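Local coordinates for protein isomerase/lactonizing enzyme (Agrobacterium tumefaciens, PDB 1RVK) that is of unknown function but belongs to the enolase superfamily, binds magnesium, and probably handles a carboxylate substrate through an enolate intermediate as its relatives do, at residues 167-172 and 228-233; 185-190 and 221-226; 191-196 and 201-206; 214-219 and 232-237; 244-247 and 253-256. All blocks are in the same frame, centred on the assembly; numbering follows the deposited sequence.

Interaction 1 (167-172 and 228-233). With MG (magnesium ion), chain B.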
# COMPACT_ATOMS: atom_id res chain seq x y z
N GLY A 167 4.19 -16.50 -0.09
CA GLY A 167 5.12 -15.58 -0.73
C GLY A 167 5.71 -14.67 0.32
O GLY A 167 5.08 -14.41 1.34
N ILE A 168 6.93 -14.19 0.09
CA ILE A 168 7.61 -13.31 1.04
C ILE A 168 8.39 -12.24 0.29
O ILE A 168 9.12 -12.56 -0.65
CB ILE A 168 8.61 -14.10 1.90
CG1 ILE A 168 7.87 -15.16 2.72
CG2 ILE A 168 9.38 -13.15 2.83
CD1 ILE A 168 8.79 -16.13 3.43
N LYS A 169 8.24 -10.98 0.69
CA LYS A 169 8.99 -9.91 0.05
C LYS A 169 9.91 -9.23 1.05
O LYS A 169 9.48 -8.84 2.14
CB LYS A 169 8.06 -8.86 -0.57
CG LYS A 169 8.84 -7.83 -1.41
CD LYS A 169 7.92 -6.89 -2.18
CE LYS A 169 7.34 -5.79 -1.30
NZ LYS A 169 6.36 -4.95 -2.05
N LEU A 170 11.17 -9.09 0.69
CA LEU A 170 12.11 -8.42 1.58
C LEU A 170 12.28 -6.96 1.20
O LEU A 170 12.34 -6.63 0.02
CB LEU A 170 13.50 -9.06 1.50
CG LEU A 170 13.79 -10.53 1.78
CD1 LEU A 170 15.30 -10.71 1.79
CD2 LEU A 170 13.21 -10.95 3.12
N HIS A 171 12.34 -6.10 2.21
CA HIS A 171 12.65 -4.69 2.00
C HIS A 171 14.00 -4.73 2.70
O HIS A 171 14.07 -5.08 3.88
CB HIS A 171 11.70 -3.74 2.76
CG HIS A 171 10.38 -3.53 2.10
ND1 HIS A 171 9.31 -4.38 2.29
CD2 HIS A 171 9.95 -2.57 1.26
CE1 HIS A 171 8.27 -3.94 1.59
NE2 HIS A 171 8.63 -2.84 0.96
N THR A 172 15.08 -4.42 1.99
CA THR A 172 16.39 -4.48 2.61
C THR A 172 16.85 -3.18 3.28
O THR A 172 16.05 -2.28 3.50
CB THR A 172 17.44 -5.00 1.60
OG1 THR A 172 17.22 -4.41 0.31
CG2 THR A 172 17.32 -6.52 1.48
N PHE A 228 14.15 -15.39 -7.81
CA PHE A 228 13.16 -14.46 -7.26
C PHE A 228 12.11 -14.11 -8.31
O PHE A 228 12.41 -14.04 -9.51
CB PHE A 228 13.84 -13.18 -6.76
CG PHE A 228 14.27 -13.24 -5.32
CD1 PHE A 228 13.95 -12.21 -4.44
CD2 PHE A 228 14.99 -14.33 -4.83
CE1 PHE A 228 14.33 -12.25 -3.10
CE2 PHE A 228 15.38 -14.39 -3.49
CZ PHE A 228 15.04 -13.35 -2.62
N ASP A 229 10.88 -13.87 -7.85
CA ASP A 229 9.75 -13.54 -8.72
C ASP A 229 9.83 -12.14 -9.32
O ASP A 229 9.40 -11.93 -10.45
CB ASP A 229 8.44 -13.68 -7.95
CG ASP A 229 7.92 -15.10 -7.92
OD1 ASP A 229 8.73 -16.03 -8.11
OD2 ASP A 229 6.70 -15.27 -7.71
N TRP A 230 10.34 -11.18 -8.56
CA TRP A 230 10.46 -9.83 -9.09
C TRP A 230 11.38 -8.95 -8.27
O TRP A 230 11.69 -9.24 -7.11
CB TRP A 230 9.07 -9.17 -9.23
CG TRP A 230 8.41 -8.59 -7.97
CD1 TRP A 230 8.97 -7.71 -7.07
CD2 TRP A 230 7.04 -8.75 -7.57
NE1 TRP A 230 8.03 -7.33 -6.14
CE2 TRP A 230 6.84 -7.95 -6.42
CE3 TRP A 230 5.96 -9.50 -8.06
CZ2 TRP A 230 5.61 -7.88 -5.76
CZ3 TRP A 230 4.73 -9.43 -7.40
CH2 TRP A 230 4.57 -8.62 -6.27
N ILE A 231 11.85 -7.88 -8.91
CA ILE A 231 12.71 -6.91 -8.27
C ILE A 231 11.84 -5.65 -8.31
O ILE A 231 11.28 -5.31 -9.35
CB ILE A 231 14.04 -6.72 -9.05
CG1 ILE A 231 14.91 -5.68 -8.33
CG2 ILE A 231 13.77 -6.34 -10.49
CD1 ILE A 231 16.29 -5.52 -8.95
N GLU A 232 11.71 -4.99 -7.17
CA GLU A 232 10.85 -3.82 -7.05
C GLU A 232 11.56 -2.51 -6.73
O GLU A 232 12.34 -2.42 -5.79
CB GLU A 232 9.81 -4.12 -5.97
CG GLU A 232 8.74 -3.06 -5.75
CD GLU A 232 7.74 -3.51 -4.71
OE1 GLU A 232 7.47 -4.72 -4.62
OE2 GLU A 232 7.22 -2.65 -3.98
N GLU A 233 11.27 -1.49 -7.54
CA GLU A 233 11.81 -0.14 -7.38
C GLU A 233 13.25 -0.06 -6.90
O GLU A 233 13.54 0.47 -5.83
CB GLU A 233 10.89 0.64 -6.42
CG GLU A 233 11.15 2.15 -6.36
CD GLU A 233 10.07 2.91 -5.60
OE1 GLU A 233 10.15 4.16 -5.57
OE2 GLU A 233 9.14 2.28 -5.04
MG MG B . 7.59 -1.03 -2.59
O HOH W 1 6.50 -2.25 -0.99
O HOH W 2 9.03 0.08 -3.89
O HOH W 3 7.64 0.64 -1.03
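Lys-169 reaches across the inside of the barrel to Glu-232; the two side chains cross at about a right angle, with Lys-169 NZ 2.8 Å from Glu-232 OE1 in a salt bridge. The ammonium approaches OE1 on the syn side, 19° out of the carboxylate plane, and makes a weaker bond to OE2 at 3.1 Å, so that it sits across both oxygens. OE1 takes a second donor on its anti lone pair: Trp-230 NE1, at 3.1 Å, comes in tilted from the indole plane. Two N-H donors therefore hold OE1 and should fix the rotation of the carboxylate, while OE2 is turned to the magnesium ion at 2.2 Å. The lysine chain is extended from CA to CD and bends at chi3 (78°); its CD passes by the indole, 4.0 Å from Trp-230 NE1. Beyond the salt bridge, water 1, a magnesium ligand, accepts from Lys-169 NZ at 2.9 Å and is hydrogen-bonded to His-171 NE2, lying in the ring plane at its edge. Glu-329 and Tyr-134 also bind the ammonium, and Asp-206 and Glu-258 complete the protein ligands of the metal. Strands 167-171 and 230-232 flank strand 202-206, and their inward side chains build the carboxylate-rich magnesium site at the C-terminal end of the barrel strands, as in the enolase superfamily.

Interaction 2 (185-190 and 221-226)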
# COMPACT_ATOMS: atom_id res chain seq x y z
N MSE A 185 25.22 -6.83 0.71
CA MSE A 185 24.45 -7.20 1.89
C MSE A 185 23.03 -7.59 1.49
O MSE A 185 22.49 -8.58 1.97
CB MSE A 185 24.39 -6.04 2.89
CG MSE A 185 25.67 -5.84 3.68
SE MSE A 185 26.07 -7.35 4.83
CE MSE A 185 24.87 -6.95 6.28
N ASP A 186 22.43 -6.81 0.59
CA ASP A 186 21.08 -7.09 0.12
C ASP A 186 21.02 -8.49 -0.49
O ASP A 186 20.09 -9.26 -0.22
CB ASP A 186 20.67 -6.06 -0.94
CG ASP A 186 20.47 -4.67 -0.36
OD1 ASP A 186 20.22 -3.73 -1.15
OD2 ASP A 186 20.57 -4.52 0.87
N LEU A 187 22.02 -8.84 -1.30
CA LEU A 187 22.05 -10.15 -1.92
C LEU A 187 22.24 -11.27 -0.90
O LEU A 187 21.70 -12.36 -1.07
CB LEU A 187 23.15 -10.22 -2.98
CG LEU A 187 22.83 -9.50 -4.30
CD1 LEU A 187 24.06 -9.49 -5.20
CD2 LEU A 187 21.67 -10.19 -4.98
N LYS A 188 23.01 -11.00 0.16
CA LYS A 188 23.22 -12.01 1.20
C LYS A 188 21.90 -12.30 1.90
O LYS A 188 21.62 -13.44 2.27
CB LYS A 188 24.24 -11.54 2.23
CG LYS A 188 25.69 -11.55 1.77
CD LYS A 188 26.62 -11.43 2.97
CE LYS A 188 28.02 -11.01 2.56
NZ LYS A 188 28.06 -9.58 2.13
N ALA A 189 21.10 -11.25 2.11
CA ALA A 189 19.81 -11.42 2.77
C ALA A 189 18.91 -12.28 1.89
O ALA A 189 18.26 -13.20 2.36
CB ALA A 189 19.16 -10.07 3.02
N CYS A 190 18.89 -11.96 0.60
CA CYS A 190 18.07 -12.71 -0.35
C CYS A 190 18.48 -14.18 -0.39
O CYS A 190 17.62 -15.07 -0.41
CB CYS A 190 18.18 -12.09 -1.75
SG CYS A 190 17.36 -10.48 -1.88
N ARG A 221 21.25 -9.02 -11.26
CA ARG A 221 22.01 -10.17 -11.74
C ARG A 221 22.20 -11.20 -10.64
O ARG A 221 22.16 -12.41 -10.90
CB ARG A 221 23.37 -9.72 -12.27
CG ARG A 221 23.30 -8.99 -13.59
CD ARG A 221 24.69 -8.69 -14.14
NE ARG A 221 24.64 -8.25 -15.53
CZ ARG A 221 24.24 -9.03 -16.54
NH1 ARG A 221 23.86 -10.28 -16.31
NH2 ARG A 221 24.23 -8.55 -17.77
N GLY A 222 22.40 -10.73 -9.42
CA GLY A 222 22.59 -11.64 -8.30
C GLY A 222 21.31 -12.37 -7.96
O GLY A 222 21.34 -13.50 -7.49
N LEU A 223 20.17 -11.73 -8.21
CA LEU A 223 18.87 -12.32 -7.93
C LEU A 223 18.57 -13.50 -8.85
O LEU A 223 17.82 -14.41 -8.49
CB LEU A 223 17.77 -11.27 -8.08
CG LEU A 223 17.46 -10.35 -6.89
CD1 LEU A 223 18.73 -9.92 -6.20
CD2 LEU A 223 16.68 -9.15 -7.38
N GLU A 224 19.14 -13.47 -10.05
CA GLU A 224 18.93 -14.53 -11.04
C GLU A 224 19.14 -15.93 -10.49
O GLU A 224 18.28 -16.80 -10.65
CB GLU A 224 19.84 -14.31 -12.25
CG GLU A 224 19.09 -14.01 -13.55
CD GLU A 224 18.24 -15.18 -14.02
OE1 GLU A 224 17.38 -15.64 -13.25
OE2 GLU A 224 18.44 -15.63 -15.17
N LYS A 225 20.28 -16.17 -9.86
CA LYS A 225 20.59 -17.48 -9.31
C LYS A 225 19.71 -17.89 -8.13
O LYS A 225 19.72 -19.05 -7.72
CB LYS A 225 22.06 -17.57 -8.91
CG LYS A 225 22.58 -16.37 -8.13
CD LYS A 225 23.01 -15.24 -9.04
CE LYS A 225 24.25 -15.61 -9.85
NZ LYS A 225 24.75 -14.48 -10.68
N LEU A 226 18.94 -16.94 -7.59
CA LEU A 226 18.07 -17.23 -6.45
C LEU A 226 16.62 -17.47 -6.84
O LEU A 226 15.79 -17.78 -5.99
CB LEU A 226 18.15 -16.11 -5.42
CG LEU A 226 19.46 -15.93 -4.66
CD1 LEU A 226 19.83 -17.24 -3.97
CD2 LEU A 226 20.56 -15.52 -5.61
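Leu-187 of helix 183-197 lays its two methyl groups against helix 213-224 at Gly-222 and Leu-223. The backbones come together at the first of these, with 6.6 Å between Leu-187 CA and Gly-222 CA. At Gly-222 the leucine meets main chain: Leu-187 CD1 lies 4.0 Å from Gly-222 CA and Leu-187 CD2 lies 3.7 Å from Gly-222 C. With CG turned beside its own backbone N (chi1 -76°), Leu-187 extends its branches over this bare patch of helix. Next in sequence, Leu-223 offers CD1 to Leu-187 CD2, and the two side chains cross obliquely; their modelled separation is too short to be reliable, so the pair is best taken simply as touching. The CB of Leu-226 points toward helix 183-197. Further in, Leu-223 and Cys-190 both rest on Ile-205 of strand 202-206, while Leu-219 extends the leucine cluster along helix 213-224. The contact thus joins two neighbouring helices of the barrel's outer layer over the strand between them. Between these two segments the contact is apolar, resting on leucine methyls laid over the CA and C atoms of Gly-222, which implies adhesion through shape and exclusion of water, with little directional constraint.

Interaction 3 (191-196 and 201-206); sequences AAVREA and IRLMID. With MG (magnesium ion), chain B.
Arg-194 and Leu-203 meet flat group to methyl: Leu-203 CD1 sits over the centre of one guanidinium face, 3.5 Å from Arg-194 CZ. At the edge of the same group, close to its plane, Arg-194 NH1 donates to Ile-201 O at 3.0 Å with an N-H...O angle of 157°, and the donor lies in the carbonyl plane. The other branch of Leu-203 belongs to the apolar side of the contact, its CD2 being 3.7 Å from Val-193 CG1. Leucine therefore fits between the valine of helix 183-197 and the guanidinium: CD1 lies on the guanidinium and also near the valine, and CD2 is the methyl closer to the valine.

The arginine gets there by folding back. Its chain bends at chi2 (57°) and again at chi3 (78°), which brings the guanidinium down over the start of the strand. Several partners then hold it there: NH1 also binds Gly-198 O, just past the helix, and NE binds Leu-226 O. Water 4, at the edge of the guanidinium in its plane, accepts from Arg-194 NH2 at 3.2 Å and from Leu-203 N at 3.0 Å, linking the side chain to the strand backbone. Farther out, Leu-170 and Tyr-153 pack against Val-193, and Phe-228 against Leu-203. At the far end of the strand the chain delivers Asp-206 to the metal, OD1 binding magnesium at 2.1 Å, with water 2 donating to OD2. Helix 183-197 followed by strand 202-206 is the second half of a beta-alpha-beta unit of the TIM-like barrel, in which the helix packs outside and the strand carries a metal ligand at its C-terminal end.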
# COMPACT_ATOMS: atom_id res chain seq x y z
N ALA A 191 19.78 -14.42 -0.40
CA ALA A 191 20.30 -15.78 -0.44
C ALA A 191 19.95 -16.53 0.84
O ALA A 191 19.60 -17.71 0.80
CB ALA A 191 21.81 -15.75 -0.62
N ALA A 192 20.06 -15.85 1.98
CA ALA A 192 19.74 -16.45 3.27
C ALA A 192 18.28 -16.88 3.32
O ALA A 192 17.95 -17.95 3.82
CB ALA A 192 20.04 -15.46 4.39
N VAL A 193 17.39 -16.03 2.79
CA VAL A 193 15.97 -16.36 2.79
C VAL A 193 15.68 -17.54 1.86
O VAL A 193 14.93 -18.45 2.23
CB VAL A 193 15.11 -15.15 2.37
CG1 VAL A 193 13.66 -15.59 2.18
CG2 VAL A 193 15.19 -14.06 3.44
N ARG A 194 16.26 -17.54 0.67
CA ARG A 194 16.04 -18.63 -0.27
C ARG A 194 16.51 -19.94 0.34
O ARG A 194 15.84 -20.97 0.23
CB ARG A 194 16.79 -18.37 -1.58
CG ARG A 194 16.79 -19.56 -2.54
CD ARG A 194 15.37 -20.01 -2.87
NE ARG A 194 14.74 -19.14 -3.86
CZ ARG A 194 13.43 -19.03 -4.05
NH1 ARG A 194 12.58 -19.73 -3.30
NH2 ARG A 194 12.97 -18.21 -4.98
N GLU A 195 17.66 -19.91 1.00
CA GLU A 195 18.21 -21.10 1.63
C GLU A 195 17.30 -21.63 2.73
O GLU A 195 17.14 -22.84 2.89
CB GLU A 195 19.59 -20.80 2.21
CG GLU A 195 20.25 -21.99 2.90
CD GLU A 195 20.67 -23.07 1.92
OE1 GLU A 195 19.80 -23.56 1.17
OE2 GLU A 195 21.86 -23.43 1.90
N ALA A 196 16.69 -20.71 3.47
CA ALA A 196 15.81 -21.07 4.57
C ALA A 196 14.42 -21.59 4.20
O ALA A 196 13.88 -22.47 4.87
CB ALA A 196 15.66 -19.89 5.52
N ILE A 201 8.71 -21.53 -2.20
CA ILE A 201 8.11 -20.32 -1.67
C ILE A 201 8.48 -19.18 -2.63
O ILE A 201 9.63 -19.08 -3.03
CB ILE A 201 8.64 -20.01 -0.25
CG1 ILE A 201 8.23 -21.13 0.71
CG2 ILE A 201 8.11 -18.67 0.24
CD1 ILE A 201 6.72 -21.30 0.86
N ARG A 202 7.51 -18.35 -3.00
CA ARG A 202 7.79 -17.25 -3.91
C ARG A 202 8.48 -16.11 -3.16
O ARG A 202 8.05 -15.72 -2.07
CB ARG A 202 6.50 -16.78 -4.59
CG ARG A 202 5.99 -17.76 -5.65
CD ARG A 202 4.61 -17.39 -6.18
NE ARG A 202 4.15 -18.33 -7.20
CZ ARG A 202 4.54 -18.29 -8.48
NH1 ARG A 202 5.39 -17.36 -8.89
NH2 ARG A 202 4.07 -19.18 -9.34
N LEU A 203 9.55 -15.58 -3.75
CA LEU A 203 10.33 -14.52 -3.12
C LEU A 203 10.50 -13.28 -3.97
O LEU A 203 10.66 -13.37 -5.19
CB LEU A 203 11.72 -15.05 -2.74
CG LEU A 203 11.76 -16.22 -1.76
CD1 LEU A 203 13.21 -16.65 -1.52
CD2 LEU A 203 11.12 -15.79 -0.46
N MSE A 204 10.47 -12.12 -3.32
CA MSE A 204 10.63 -10.86 -4.01
C MSE A 204 11.46 -9.90 -3.18
O MSE A 204 11.61 -10.07 -1.97
CB MSE A 204 9.27 -10.28 -4.35
CG MSE A 204 8.51 -11.19 -5.32
SE MSE A 204 7.27 -12.33 -4.40
CE MSE A 204 6.10 -10.84 -4.28
N ILE A 205 12.01 -8.88 -3.84
CA ILE A 205 12.85 -7.91 -3.16
C ILE A 205 12.54 -6.48 -3.58
O ILE A 205 12.40 -6.18 -4.76
CB ILE A 205 14.36 -8.20 -3.43
CG1 ILE A 205 15.23 -7.07 -2.87
CG2 ILE A 205 14.61 -8.35 -4.92
CD1 ILE A 205 15.32 -7.05 -1.37
N ASP A 206 12.42 -5.62 -2.57
CA ASP A 206 12.15 -4.20 -2.76
C ASP A 206 13.31 -3.54 -2.02
O ASP A 206 13.23 -3.25 -0.83
CB ASP A 206 10.81 -3.85 -2.11
CG ASP A 206 10.37 -2.42 -2.38
OD1 ASP A 206 9.29 -2.07 -1.91
OD2 ASP A 206 11.10 -1.66 -3.04
MG MG B . 7.59 -1.03 -2.59
O HOH W 4 10.30 -16.94 -6.26
O HOH W 5 10.12 -19.53 -6.15
O HOH W 2 9.03 0.08 -3.89
O HOH W 3 7.64 0.64 -1.03
O HOH W 1 6.50 -2.25 -0.99

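Interaction 4 (214-219 and 232-237). With MG (magnesium ion), chain B.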
# COMPACT_ATOMS: atom_id res chain seq x y z
N THR A 214 24.18 1.00 -12.50
CA THR A 214 25.20 -0.03 -12.31
C THR A 214 24.94 -0.90 -11.07
O THR A 214 25.12 -2.11 -11.12
CB THR A 214 26.63 0.56 -12.23
OG1 THR A 214 26.68 1.59 -11.25
CG2 THR A 214 27.04 1.12 -13.59
N ASP A 215 24.53 -0.28 -9.96
CA ASP A 215 24.25 -1.05 -8.75
C ASP A 215 22.99 -1.90 -8.90
O ASP A 215 22.95 -3.05 -8.45
CB ASP A 215 24.11 -0.13 -7.53
CG ASP A 215 25.46 0.29 -6.94
OD1 ASP A 215 26.47 -0.41 -7.19
OD2 ASP A 215 25.50 1.30 -6.20
N ALA A 216 21.96 -1.35 -9.53
CA ALA A 216 20.72 -2.10 -9.73
C ALA A 216 20.96 -3.30 -10.64
O ALA A 216 20.34 -4.35 -10.45
CB ALA A 216 19.65 -1.19 -10.33
N LEU A 217 21.84 -3.16 -11.63
CA LEU A 217 22.14 -4.26 -12.54
C LEU A 217 22.85 -5.37 -11.76
O LEU A 217 22.56 -6.55 -11.95
CB LEU A 217 23.05 -3.77 -13.68
CG LEU A 217 23.49 -4.85 -14.68
CD1 LEU A 217 22.28 -5.36 -15.45
CD2 LEU A 217 24.52 -4.27 -15.65
N ALA A 218 23.76 -4.99 -10.87
CA ALA A 218 24.49 -5.95 -10.06
C ALA A 218 23.53 -6.67 -9.12
O ALA A 218 23.64 -7.88 -8.90
CB ALA A 218 25.58 -5.24 -9.26
N LEU A 219 22.59 -5.92 -8.56
CA LEU A 219 21.61 -6.50 -7.66
C LEU A 219 20.72 -7.48 -8.43
O LEU A 219 20.55 -8.63 -8.03
CB LEU A 219 20.76 -5.39 -7.03
CG LEU A 219 19.66 -5.74 -6.02
CD1 LEU A 219 18.48 -6.37 -6.73
CD2 LEU A 219 20.21 -6.68 -4.95
N GLU A 232 11.71 -4.99 -7.17
CA GLU A 232 10.85 -3.82 -7.05
C GLU A 232 11.56 -2.51 -6.73
O GLU A 232 12.34 -2.42 -5.79
CB GLU A 232 9.81 -4.12 -5.97
CG GLU A 232 8.74 -3.06 -5.75
CD GLU A 232 7.74 -3.51 -4.71
OE1 GLU A 232 7.47 -4.72 -4.62
OE2 GLU A 232 7.22 -2.65 -3.98
N GLU A 233 11.27 -1.49 -7.54
CA GLU A 233 11.81 -0.14 -7.38
C GLU A 233 13.25 -0.06 -6.90
O GLU A 233 13.54 0.47 -5.83
CB GLU A 233 10.89 0.64 -6.42
CG GLU A 233 11.15 2.15 -6.36
CD GLU A 233 10.07 2.91 -5.60
OE1 GLU A 233 10.15 4.16 -5.57
OE2 GLU A 233 9.14 2.28 -5.04
N PRO A 234 14.20 -0.59 -7.69
CA PRO A 234 15.59 -0.52 -7.23
C PRO A 234 16.28 0.79 -7.63
O PRO A 234 17.41 1.05 -7.23
CB PRO A 234 16.23 -1.73 -7.90
CG PRO A 234 15.54 -1.74 -9.23
CD PRO A 234 14.08 -1.46 -8.87
N MSE A 235 15.60 1.60 -8.44
CA MSE A 235 16.16 2.87 -8.90
C MSE A 235 15.13 3.99 -8.77
O MSE A 235 13.95 3.73 -8.57
CB MSE A 235 16.60 2.76 -10.36
CG MSE A 235 17.55 1.60 -10.66
SE MSE A 235 17.92 1.43 -12.57
CE MSE A 235 16.11 1.04 -13.15
N ASP A 236 15.59 5.24 -8.88
CA ASP A 236 14.69 6.38 -8.77
C ASP A 236 13.64 6.29 -9.88
O ASP A 236 13.95 6.41 -11.06
CB ASP A 236 15.49 7.69 -8.89
CG ASP A 236 14.67 8.91 -8.51
OD1 ASP A 236 15.25 9.86 -7.93
OD2 ASP A 236 13.46 8.93 -8.80
N GLU A 237 12.38 6.06 -9.49
CA GLU A 237 11.30 5.92 -10.46
C GLU A 237 11.00 7.15 -11.31
O GLU A 237 10.19 7.09 -12.23
CB GLU A 237 10.03 5.46 -9.76
CG GLU A 237 10.08 3.99 -9.36
CD GLU A 237 8.78 3.50 -8.77
OE1 GLU A 237 8.65 2.27 -8.56
OE2 GLU A 237 7.89 4.34 -8.51
MG MG B . 7.59 -1.03 -2.59
O HOH W 2 9.03 0.08 -3.89
O HOH W 3 7.64 0.64 -1.03
O HOH W 1 6.50 -2.25 -0.99
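The helical segment 214-219 passes the irregular segment 232-237 most closely at Ala-216 and Pro-234, whose CA atoms lie 5.9 Å apart. Ala-216 directs its CB toward the loop and carries nearly all of the helix side of the contact. Its methyl meets Met-235, a selenomethionine, at CG, 3.5 Å away, and the SE atom follows at 3.9 Å from Ala-216 CB. With CG beside the backbone N (chi1 -54°) and a bend at chi3, the selenomethionine runs along the alanine and then turns, its far end reaching Leu-246 of helix 240-249. Pro-234 lies beside it at a looser distance, Pro-234 CB standing 4.2 Å from Ala-216 CB. All three residues are buried, and the small alanine lets the loop approach the helix closely. Tyr-243 secures the loop from the next helix: its OH hydrogen-bonds Met-235 O, and its side chain packs on Pro-234. Preceding the proline, Glu-232 is a magnesium ligand, and Glu-233 OE2 takes a hydrogen bond at 2.5 Å from water 2, itself bound to the metal. Segment 232-237 is thus a loop at the C-terminal end of a barrel strand, where enolase-superfamily proteins carry their active sites, here seated on the preceding barrel helix.

Interaction 5 (244-247 and 253-256)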
# COMPACT_ATOMS: atom_id res chain seq x y z
N LYS A 244 13.55 1.25 -18.45
CA LYS A 244 13.49 0.62 -19.76
C LYS A 244 14.81 -0.14 -19.95
O LYS A 244 14.84 -1.29 -20.39
CB LYS A 244 13.33 1.67 -20.85
CG LYS A 244 12.03 2.47 -20.75
CD LYS A 244 12.03 3.70 -21.66
CE LYS A 244 12.05 3.32 -23.13
NZ LYS A 244 12.00 4.54 -24.00
N TRP A 245 15.91 0.53 -19.58
CA TRP A 245 17.24 -0.05 -19.70
C TRP A 245 17.41 -1.26 -18.79
O TRP A 245 17.87 -2.32 -19.23
CB TRP A 245 18.30 1.00 -19.34
CG TRP A 245 19.71 0.47 -19.30
CD1 TRP A 245 20.56 0.31 -20.36
CD2 TRP A 245 20.42 -0.01 -18.15
NE1 TRP A 245 21.75 -0.24 -19.94
CE2 TRP A 245 21.69 -0.45 -18.59
CE3 TRP A 245 20.10 -0.12 -16.79
CZ2 TRP A 245 22.64 -0.98 -17.72
CZ3 TRP A 245 21.05 -0.65 -15.92
CH2 TRP A 245 22.30 -1.08 -16.39
N LEU A 246 17.04 -1.11 -17.52
CA LEU A 246 17.19 -2.19 -16.56
C LEU A 246 16.38 -3.42 -16.95
O LEU A 246 16.87 -4.54 -16.85
CB LEU A 246 16.80 -1.69 -15.16
CG LEU A 246 17.09 -2.57 -13.94
CD1 LEU A 246 16.15 -3.74 -13.95
CD2 LEU A 246 18.55 -3.02 -13.94
N SER A 247 15.14 -3.20 -17.38
CA SER A 247 14.29 -4.31 -17.79
C SER A 247 14.90 -5.05 -18.97
O SER A 247 14.86 -6.27 -19.04
CB SER A 247 12.89 -3.79 -18.16
OG SER A 247 12.22 -3.28 -17.03
N PRO A 253 11.75 -10.38 -13.57
CA PRO A 253 10.73 -9.36 -13.83
C PRO A 253 10.90 -8.12 -12.96
O PRO A 253 11.22 -8.20 -11.77
CB PRO A 253 9.42 -10.09 -13.52
CG PRO A 253 9.74 -11.52 -13.90
CD PRO A 253 11.12 -11.69 -13.31
N VAL A 254 10.68 -6.96 -13.58
CA VAL A 254 10.76 -5.68 -12.89
C VAL A 254 9.32 -5.22 -12.71
O VAL A 254 8.55 -5.20 -13.66
CB VAL A 254 11.52 -4.63 -13.74
CG1 VAL A 254 11.40 -3.25 -13.10
CG2 VAL A 254 12.97 -5.03 -13.87
N VAL A 255 8.96 -4.87 -11.48
CA VAL A 255 7.60 -4.41 -11.19
C VAL A 255 7.63 -2.94 -10.81
O VAL A 255 8.49 -2.51 -10.04
CB VAL A 255 6.96 -5.21 -10.03
CG1 VAL A 255 5.52 -4.76 -9.81
CG2 VAL A 255 7.00 -6.69 -10.35
N GLY A 256 6.70 -2.17 -11.36
CA GLY A 256 6.64 -0.75 -11.06
C GLY A 256 5.65 -0.04 -11.95
O GLY A 256 5.03 -0.66 -12.81
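Ser-247 OG, on helix 240-249, is hydrogen-bonded to Tyr-243 O one turn earlier and more weakly to Ala-275 O, while it also lies against Val-254. The contact closes the helix-to-strand half of a beta-alpha-beta unit in the TIM-like barrel, formed by strand 230-232, helix 240-249 and strand 254-256. The backbones are nearest at Ser-247 and Val-254, with 6.2 Å between their CA atoms. Val-254 directs its CB toward the helix and receives two neighbours at once. Ser-247 OG rests 3.6 Å from Val-254 CB, a contact of a hydroxyl with hydrocarbon. Bonded to Tyr-243 O, that oxygen can sit beside an apolar side chain. Leu-246 comes from the preceding position on the helix; its CG swings over beside the carbonyl carbon (chi1 -170°), carrying the branched end slantwise across the valine. Ile-231 of the adjoining strand touches Val-254 as well, so the valine and leucine form part of the apolar layer between strands and helices. Backbone bonding to Asp-277 and Ile-278 holds Val-254 in the sheet. The tightest point is Leu-246 CD1 against Val-254 CG2, at 3.4 Å.

In the fold
All five contacts lie in the C-terminal barrel domain. Interactions 2 and 3 are nested inside the loop closed by interaction 1 and share helix 183-197, their centres 8 Å apart. Interaction 4 crosses interaction 2 along the chain, using the same helix 213-224, and shares Glu-232 and Glu-233 with interaction 1. Interaction 5 comes last, its centre 9 Å from that of interaction 4, which it touches through helix 240-249. Strands 167-171, 202-206, 230-232 and 254-256 are successive parallel neighbours in one curled array. The segments of interactions 1, 3 and 4 converge on the same magnesium ion, so helix packing outside the barrel and metal binding inside it are parts of one architecture.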